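Local coordinates for protein carboxylesterase (Uncultured bacterium, PDB 5GMX) that hydrolyses carboxylic esters and oxyimino cephalosporins, as a family VIII carboxylesterase related to the beta-lactamases, at residues N158-V163 / E312-R317. Residues are numbered along the deposited sequence; the frame is centred on the assembly and turned at random.
Sequences NGYHAV and EVIGVR. With PMS (phenylmethanesulfonic acid), chain C.
Tyr160 joins the loop 158-163, which precedes helix 165-175, to segment 312-317, which links strand 307-310 to strand 317-320, and its side chain runs from that junction to the active site. Its CB meets two aliphatic neighbours, 3.8 Å from Val313 CB and 3.7 Å from Ile314 CG1. With CG anti to the backbone N (chi1 -170°), the ring leaves this junction and crosses Ile314 obliquely. Ile314 CD1 reaches over one ring face in a CH-pi contact, 3.7 Å from Tyr160 CG and 4.1 Å from the ring centroid, so it covers the base of the ring while CE2 and CZ continue toward the ligand. At the tip, Tyr160 OH is hydrogen-bonded with Lys74 NZ and lies 3.4 Å from O2S of phenylmethanesulfonic acid, a weak approach made at the ring edge. Ala162 CB meets the ligand's phenyl ring, 3.6 Å from its C6.

Behind the tyrosine the backbones are tied by a nearly straight hydrogen bond, Glu312 N to Asn158 O (2.8 Å, 174°), received in the carbonyl plane. Val313 CG2 packs 3.5 Å from Tyr160 O, and the Val313 side chain also touches Leu239, Ala242 and Met243 of helix 237-244. The carboxylate of Asp311 ties both loops together: OD1 accepts from the backbone N of Tyr160, Val313 and Ile314, OD2 from Asn158 ND2.

The contact thus pairs an apolar grip on the root of Tyr160 with a polar tip beside Lys74. If that lysine is charged, it would be expected to lower the pKa of the phenol, consistent with a role as general base, as proposed for the corresponding tyrosine of class C beta-lactamases.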
loop_
_atom_site.group_PDB
_atom_site.type_symbol
_atom_site.label_atom_id
_atom_site.label_comp_id
_atom_site.label_asym_id
_atom_site.label_seq_id
_atom_site.Cartn_x
_atom_site.Cartn_y
_atom_site.Cartn_z
ATOM N N ASN A 158 -0.726 19.185 -2.717
ATOM C CA ASN A 158 -0.962 17.750 -2.752
ATOM C C ASN A 158 -2.342 17.447 -2.195
ATOM O O ASN A 158 -2.790 18.077 -1.236
ATOM C CB ASN A 158 0.126 16.979 -1.990
ATOM C CG ASN A 158 0.549 17.669 -0.704
ATOM O OD1 ASN A 158 1.359 18.597 -0.727
ATOM N ND2 ASN A 158 0.025 17.201 0.426
ATOM N N GLY A 159 -3.036 16.531 -2.855
ATOM C CA GLY A 159 -4.350 16.095 -2.430
ATOM C C GLY A 159 -4.414 14.595 -2.647
ATOM O O GLY A 159 -4.433 14.127 -3.780
ATOM N N TYR A 160 -4.453 13.848 -1.552
ATOM C CA TYR A 160 -4.451 12.385 -1.583
ATOM C C TYR A 160 -5.403 11.795 -2.626
ATOM O O TYR A 160 -6.612 11.988 -2.558
ATOM C CB TYR A 160 -4.810 11.865 -0.195
ATOM C CG TYR A 160 -4.641 10.381 0.038
ATOM C CD1 TYR A 160 -3.453 9.736 -0.267
ATOM C CD2 TYR A 160 -5.655 9.641 0.625
ATOM C CE1 TYR A 160 -3.292 8.382 -0.019
ATOM C CE2 TYR A 160 -5.504 8.287 0.883
ATOM C CZ TYR A 160 -4.321 7.668 0.564
ATOM O OH TYR A 160 -4.180 6.330 0.823
ATOM N N HIS A 161 -4.837 11.101 -3.607
ATOM C CA HIS A 161 -5.620 10.418 -4.631
ATOM C C HIS A 161 -6.113 9.097 -4.033
ATOM O O HIS A 161 -5.617 8.014 -4.351
ATOM C CB HIS A 161 -4.775 10.221 -5.904
ATOM C CG HIS A 161 -4.469 11.505 -6.618
ATOM N ND1 HIS A 161 -4.080 12.648 -5.954
ATOM C CD2 HIS A 161 -4.506 11.829 -7.933
ATOM C CE1 HIS A 161 -3.898 13.626 -6.829
ATOM N NE2 HIS A 161 -4.151 13.156 -8.034
ATOM N N ALA A 162 -7.096 9.224 -3.144
ATOM C CA ALA A 162 -7.482 8.179 -2.192
ATOM C C ALA A 162 -7.802 6.813 -2.793
ATOM O O ALA A 162 -7.496 5.781 -2.193
ATOM C CB ALA A 162 -8.669 8.657 -1.381
ATOM N N VAL A 163 -8.446 6.799 -3.953
ATOM C CA VAL A 163 -8.838 5.532 -4.558
ATOM C C VAL A 163 -8.158 5.341 -5.910
ATOM O O VAL A 163 -7.730 4.236 -6.244
ATOM C CB VAL A 163 -10.371 5.426 -4.722
ATOM C CG1 VAL A 163 -10.749 4.097 -5.382
ATOM C CG2 VAL A 163 -11.069 5.574 -3.364
ATOM N N GLU A 312 -4.653 18.505 0.859
ATOM C CA GLU A 312 -5.988 18.986 0.496
ATOM C C GLU A 312 -7.095 17.973 0.793
ATOM O O GLU A 312 -8.266 18.335 0.868
ATOM C CB GLU A 312 -6.038 19.355 -0.993
ATOM C CG GLU A 312 -4.996 20.369 -1.457
ATOM C CD GLU A 312 -5.242 21.773 -0.915
ATOM O OE1 GLU A 312 -6.422 22.136 -0.703
ATOM O OE2 GLU A 312 -4.258 22.518 -0.706
ATOM N N VAL A 313 -6.732 16.701 0.935
ATOM C CA VAL A 313 -7.728 15.660 1.153
ATOM C C VAL A 313 -7.662 15.105 2.570
ATOM O O VAL A 313 -8.688 14.963 3.230
ATOM C CB VAL A 313 -7.571 14.499 0.134
ATOM C CG1 VAL A 313 -8.517 13.361 0.464
ATOM C CG2 VAL A 313 -7.826 14.996 -1.283
ATOM N N ILE A 314 -6.454 14.802 3.036
ATOM C CA ILE A 314 -6.263 14.183 4.347
ATOM C C ILE A 314 -6.386 15.212 5.472
ATOM O O ILE A 314 -6.891 14.909 6.550
ATOM C CB ILE A 314 -4.888 13.467 4.426
ATOM C CG1 ILE A 314 -4.871 12.257 3.484
ATOM C CG2 ILE A 314 -4.562 13.041 5.854
ATOM C CD1 ILE A 314 -3.496 11.664 3.265
ATOM N N GLY A 315 -5.957 16.440 5.207
ATOM C CA GLY A 315 -6.175 17.525 6.145
ATOM C C GLY A 315 -5.029 17.770 7.108
ATOM O O GLY A 315 -5.125 18.639 7.974
ATOM N N VAL A 316 -3.951 17.002 6.982
ATOM C CA VAL A 316 -2.763 17.263 7.783
ATOM C C VAL A 316 -1.542 17.383 6.891
ATOM O O VAL A 316 -1.611 17.108 5.694
ATOM C CB VAL A 316 -2.517 16.160 8.838
ATOM C CG1 VAL A 316 -3.687 16.112 9.824
ATOM C CG2 VAL A 316 -2.298 14.804 8.175
ATOM N N ARG A 317 -0.423 17.797 7.468
ATOM C CA ARG A 317 0.804 17.888 6.694
ATOM C C ARG A 317 1.300 16.482 6.341
ATOM O O ARG A 317 1.630 15.694 7.220
ATOM C CB ARG A 317 1.881 18.642 7.458
ATOM C CG ARG A 317 1.528 20.055 7.827
ATOM C CD ARG A 317 2.744 20.755 8.404
ATOM N NE ARG A 317 3.775 20.962 7.390
ATOM C CZ ARG A 317 5.073 20.749 7.587
ATOM N NH1 ARG A 317 5.503 20.304 8.760
ATOM N NH2 ARG A 317 5.940 20.973 6.607
HETATM C C PMS C . -8.074 3.971 0.935
HETATM S S PMS C . -6.751 4.047 2.123
HETATM C C1 PMS C . -9.294 4.761 1.374
HETATM C C2 PMS C . -10.312 4.139 2.085
HETATM C C3 PMS C . -11.429 4.860 2.483
HETATM C C4 PMS C . -11.535 6.206 2.169
HETATM C C5 PMS C . -10.522 6.831 1.458
HETATM C C6 PMS C . -9.407 6.108 1.059
HETATM O O2S PMS C . -6.698 5.333 2.917
HETATM O O1S PMS C . -6.951 3.037 3.228
#